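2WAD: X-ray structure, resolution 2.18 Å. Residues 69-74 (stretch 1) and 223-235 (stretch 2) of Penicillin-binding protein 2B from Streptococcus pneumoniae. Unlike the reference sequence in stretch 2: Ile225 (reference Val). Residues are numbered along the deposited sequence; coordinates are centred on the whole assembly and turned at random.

Stretch 1 (69-74) KPLVEN
Stretch 2 223-235: RKILETSLSSIVG

A single water sits just past the end of the strand pairing: it donates to Leu71 O (2.8 Å) and to Leu226 O (2.8 Å), and accepts from Thr228 OG1 at 2.6 Å, so it extends the pairing beyond the last direct backbone bond, Leu226 N to Leu71 O (3.1 Å, 151°). Leu71 O thus takes two donors, one from the chain and one from solvent.

From this point two short strands, 72-74 and 223-225, run antiparallel, their axes at 160° and 4.6 Å apart at closest approach. Val72 faces Ile225 (CA-CA 4.4 Å) and Asn74 faces Arg223 (CA-CA 4.9 Å) as non-hydrogen-bonded pairs, with Glu73 opposite Lys224 (CA-CA 5.0 Å) as the hydrogen-bonded pair between them. That pair is lopsided: Lys224 N to Glu73 O is 2.8 Å and nearly straight (163°), whereas Glu73 N to Lys224 O, also 2.8 Å, is bent to 121° and weak. Arg223 CA adds a CA-H...O contact to Glu73 O at 3.5 Å.

Backbone angles are extended through the strands, from -136/-177 at Val72 to -100/112 at Asn74 and from -105/122 at Arg223 to -94/120 at Ile225; Leu71, at -107/-16, departs from this just before Val72. Glu73 (chi1 t) and Lys224 (chi1 92°, between wells) share one face of the sheet, where Glu73 OE2 and Lys224 NZ form a salt bridge at 3.4 Å whose hydrogen bond is weak.

Val72, Asn74, Arg223 and Ile225 occupy the other face. Arg223 (chi1 t, chi2 p) has its end nearer the partner strand, beside the side chains of Val72 and Asn74: NH1 donates to Asn74 OD1 (3.2 Å, 160°) near the guanidinium plane, while Val72 CG2 lies over one face, 3.9 Å from Arg223 CZ. Val72 (chi1 m) also packs its CG1 against Val234 CG1 at 3.5 Å.

Leu71 (m, t) is buried and reaches the later part of the second stretch, its CB 4.0 Å from Val234 CG2 and its CD1 4.1 Å from Leu230 CD1. Leu226 (m, t) points toward the first stretch, its CD1 4.2 Å from Pro70 CB.

Thr228 to Ser231 form a type I turn, in which Ser231 N and Ser231 OG both donate to Thr228 O, each at 3.2 Å. A weakly bonded helix of about 231-234 follows, with Val234 (chi1 t) pointing toward the first stretch. Gly235 then leaves helical angles at 101/-176, where a CB would jam against the preceding carbonyl O.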

# COMPACT_ATOMS: atom_id res chain seq x y z
N LYS A 69 -6.63 11.32 15.49
CA LYS A 69 -7.96 10.87 15.10
C LYS A 69 -7.93 9.40 14.69
O LYS A 69 -7.02 8.97 13.96
CB LYS A 69 -8.52 11.73 13.96
CG LYS A 69 -8.29 13.22 14.14
CD LYS A 69 -9.49 13.93 14.78
CE LYS A 69 -9.38 15.45 14.64
NZ LYS A 69 -10.13 16.16 15.73
N PRO A 70 -8.92 8.61 15.15
CA PRO A 70 -8.96 7.20 14.77
C PRO A 70 -9.35 7.04 13.31
O PRO A 70 -10.14 7.83 12.79
CB PRO A 70 -10.03 6.61 15.69
CG PRO A 70 -10.85 7.77 16.16
CD PRO A 70 -9.97 8.98 16.11
N LEU A 71 -8.79 6.03 12.66
CA LEU A 71 -9.17 5.69 11.31
C LEU A 71 -9.99 4.42 11.23
O LEU A 71 -10.61 4.14 10.21
CB LEU A 71 -7.92 5.56 10.44
CG LEU A 71 -7.03 6.79 10.45
CD1 LEU A 71 -5.85 6.52 9.49
CD2 LEU A 71 -7.84 8.03 10.00
N VAL A 72 -9.98 3.63 12.30
CA VAL A 72 -10.75 2.40 12.38
C VAL A 72 -11.43 2.27 13.74
O VAL A 72 -11.33 3.15 14.60
CB VAL A 72 -9.88 1.15 12.24
CG1 VAL A 72 -9.21 1.13 10.87
CG2 VAL A 72 -8.87 1.09 13.37
N GLU A 73 -12.12 1.15 13.93
CA GLU A 73 -13.01 1.00 15.07
C GLU A 73 -13.12 -0.48 15.39
O GLU A 73 -13.34 -1.29 14.48
CB GLU A 73 -14.40 1.50 14.69
CG GLU A 73 -15.37 1.58 15.85
CD GLU A 73 -15.40 2.97 16.43
OE1 GLU A 73 -14.30 3.56 16.56
OE2 GLU A 73 -16.50 3.49 16.72
N ASN A 74 -12.97 -0.82 16.66
CA ASN A 74 -13.28 -2.17 17.14
C ASN A 74 -14.65 -2.13 17.80
O ASN A 74 -14.82 -1.50 18.85
CB ASN A 74 -12.24 -2.64 18.14
CG ASN A 74 -10.97 -3.11 17.48
OD1 ASN A 74 -10.99 -3.56 16.34
ND2 ASN A 74 -9.86 -3.05 18.20
N ARG A 223 -14.42 -5.40 13.03
CA ARG A 223 -13.48 -4.33 12.79
C ARG A 223 -14.12 -3.45 11.72
O ARG A 223 -14.44 -3.94 10.64
CB ARG A 223 -12.19 -4.94 12.25
CG ARG A 223 -11.17 -3.95 11.71
CD ARG A 223 -10.44 -3.25 12.84
NE ARG A 223 -9.08 -2.89 12.47
CZ ARG A 223 -8.11 -2.70 13.35
NH1 ARG A 223 -8.36 -2.83 14.64
NH2 ARG A 223 -6.89 -2.39 12.95
N LYS A 224 -14.30 -2.17 12.02
CA LYS A 224 -14.75 -1.25 10.98
C LYS A 224 -13.80 -0.10 10.60
O LYS A 224 -13.07 0.41 11.44
CB LYS A 224 -16.20 -0.81 11.19
CG LYS A 224 -16.41 0.46 11.99
CD LYS A 224 -17.84 0.93 11.78
CE LYS A 224 -18.49 1.28 13.11
NZ LYS A 224 -17.81 2.46 13.71
N ILE A 225 -13.78 0.24 9.31
CA ILE A 225 -13.01 1.35 8.76
C ILE A 225 -13.90 2.58 8.71
O ILE A 225 -14.95 2.56 8.07
CB ILE A 225 -12.54 1.04 7.32
CG1 ILE A 225 -11.81 -0.31 7.30
CG2 ILE A 225 -11.62 2.12 6.83
CD1 ILE A 225 -12.08 -1.18 6.11
N LEU A 226 -13.52 3.65 9.41
CA LEU A 226 -14.32 4.87 9.42
C LEU A 226 -14.27 5.59 8.08
O LEU A 226 -13.30 5.43 7.33
CB LEU A 226 -13.88 5.81 10.54
CG LEU A 226 -13.75 5.21 11.94
CD1 LEU A 226 -13.15 6.23 12.89
CD2 LEU A 226 -15.10 4.76 12.45
N GLU A 227 -15.30 6.36 7.77
CA GLU A 227 -15.29 7.17 6.55
C GLU A 227 -14.28 8.31 6.64
O GLU A 227 -14.50 9.30 7.34
CB GLU A 227 -16.70 7.66 6.21
CG GLU A 227 -17.65 6.51 5.89
CD GLU A 227 -18.85 6.94 5.05
OE1 GLU A 227 -19.29 8.11 5.19
OE2 GLU A 227 -19.34 6.11 4.25
N THR A 228 -13.15 8.17 5.98
CA THR A 228 -12.13 9.22 5.98
C THR A 228 -11.38 9.10 4.67
O THR A 228 -11.54 8.11 3.95
CB THR A 228 -11.16 9.11 7.18
OG1 THR A 228 -10.19 8.08 6.94
CG2 THR A 228 -11.91 8.80 8.47
N SER A 229 -10.57 10.11 4.38
CA SER A 229 -9.84 10.21 3.13
C SER A 229 -8.65 9.26 3.11
O SER A 229 -8.08 9.03 2.05
CB SER A 229 -9.34 11.63 2.94
OG SER A 229 -8.53 12.02 4.04
N LEU A 230 -8.33 8.68 4.26
CA LEU A 230 -7.32 7.64 4.40
C LEU A 230 -7.85 6.21 4.51
O LEU A 230 -7.07 5.30 4.80
CB LEU A 230 -6.42 7.91 5.61
CG LEU A 230 -5.58 9.20 5.51
CD1 LEU A 230 -4.84 9.46 6.79
CD2 LEU A 230 -4.63 9.12 4.33
N SER A 231 -9.14 6.02 4.25
CA SER A 231 -9.74 4.68 4.34
C SER A 231 -9.19 3.68 3.33
O SER A 231 -8.94 2.53 3.69
CB SER A 231 -11.28 4.71 4.32
OG SER A 231 -11.76 5.09 3.04
N SER A 232 -8.96 4.09 2.09
CA SER A 232 -8.43 3.16 1.08
C SER A 232 -7.07 2.58 1.47
O SER A 232 -6.73 1.46 1.06
CB SER A 232 -8.32 3.88 -0.27
OG SER A 232 -7.64 5.13 -0.13
N ILE A 233 -6.30 3.32 2.25
CA ILE A 233 -4.93 2.97 2.57
C ILE A 233 -4.85 2.13 3.84
O ILE A 233 -3.85 1.43 4.07
CB ILE A 233 -4.11 4.26 2.66
CG1 ILE A 233 -3.85 4.81 1.24
CG2 ILE A 233 -2.83 4.05 3.43
CD1 ILE A 233 -3.44 6.27 1.22
N VAL A 234 -5.90 2.18 4.66
CA VAL A 234 -5.93 1.41 5.90
C VAL A 234 -5.89 -0.09 5.62
O VAL A 234 -5.08 -0.78 6.24
CB VAL A 234 -7.15 1.75 6.80
CG1 VAL A 234 -7.33 0.72 7.90
CG2 VAL A 234 -7.03 3.16 7.39
N GLY A 235 -6.75 -0.59 4.74
CA GLY A 235 -6.80 -2.00 4.36
C GLY A 235 -7.93 -2.73 5.06
O GLY A 235 -8.71 -2.12 5.79
O HOH W 1 -10.51 5.64 7.86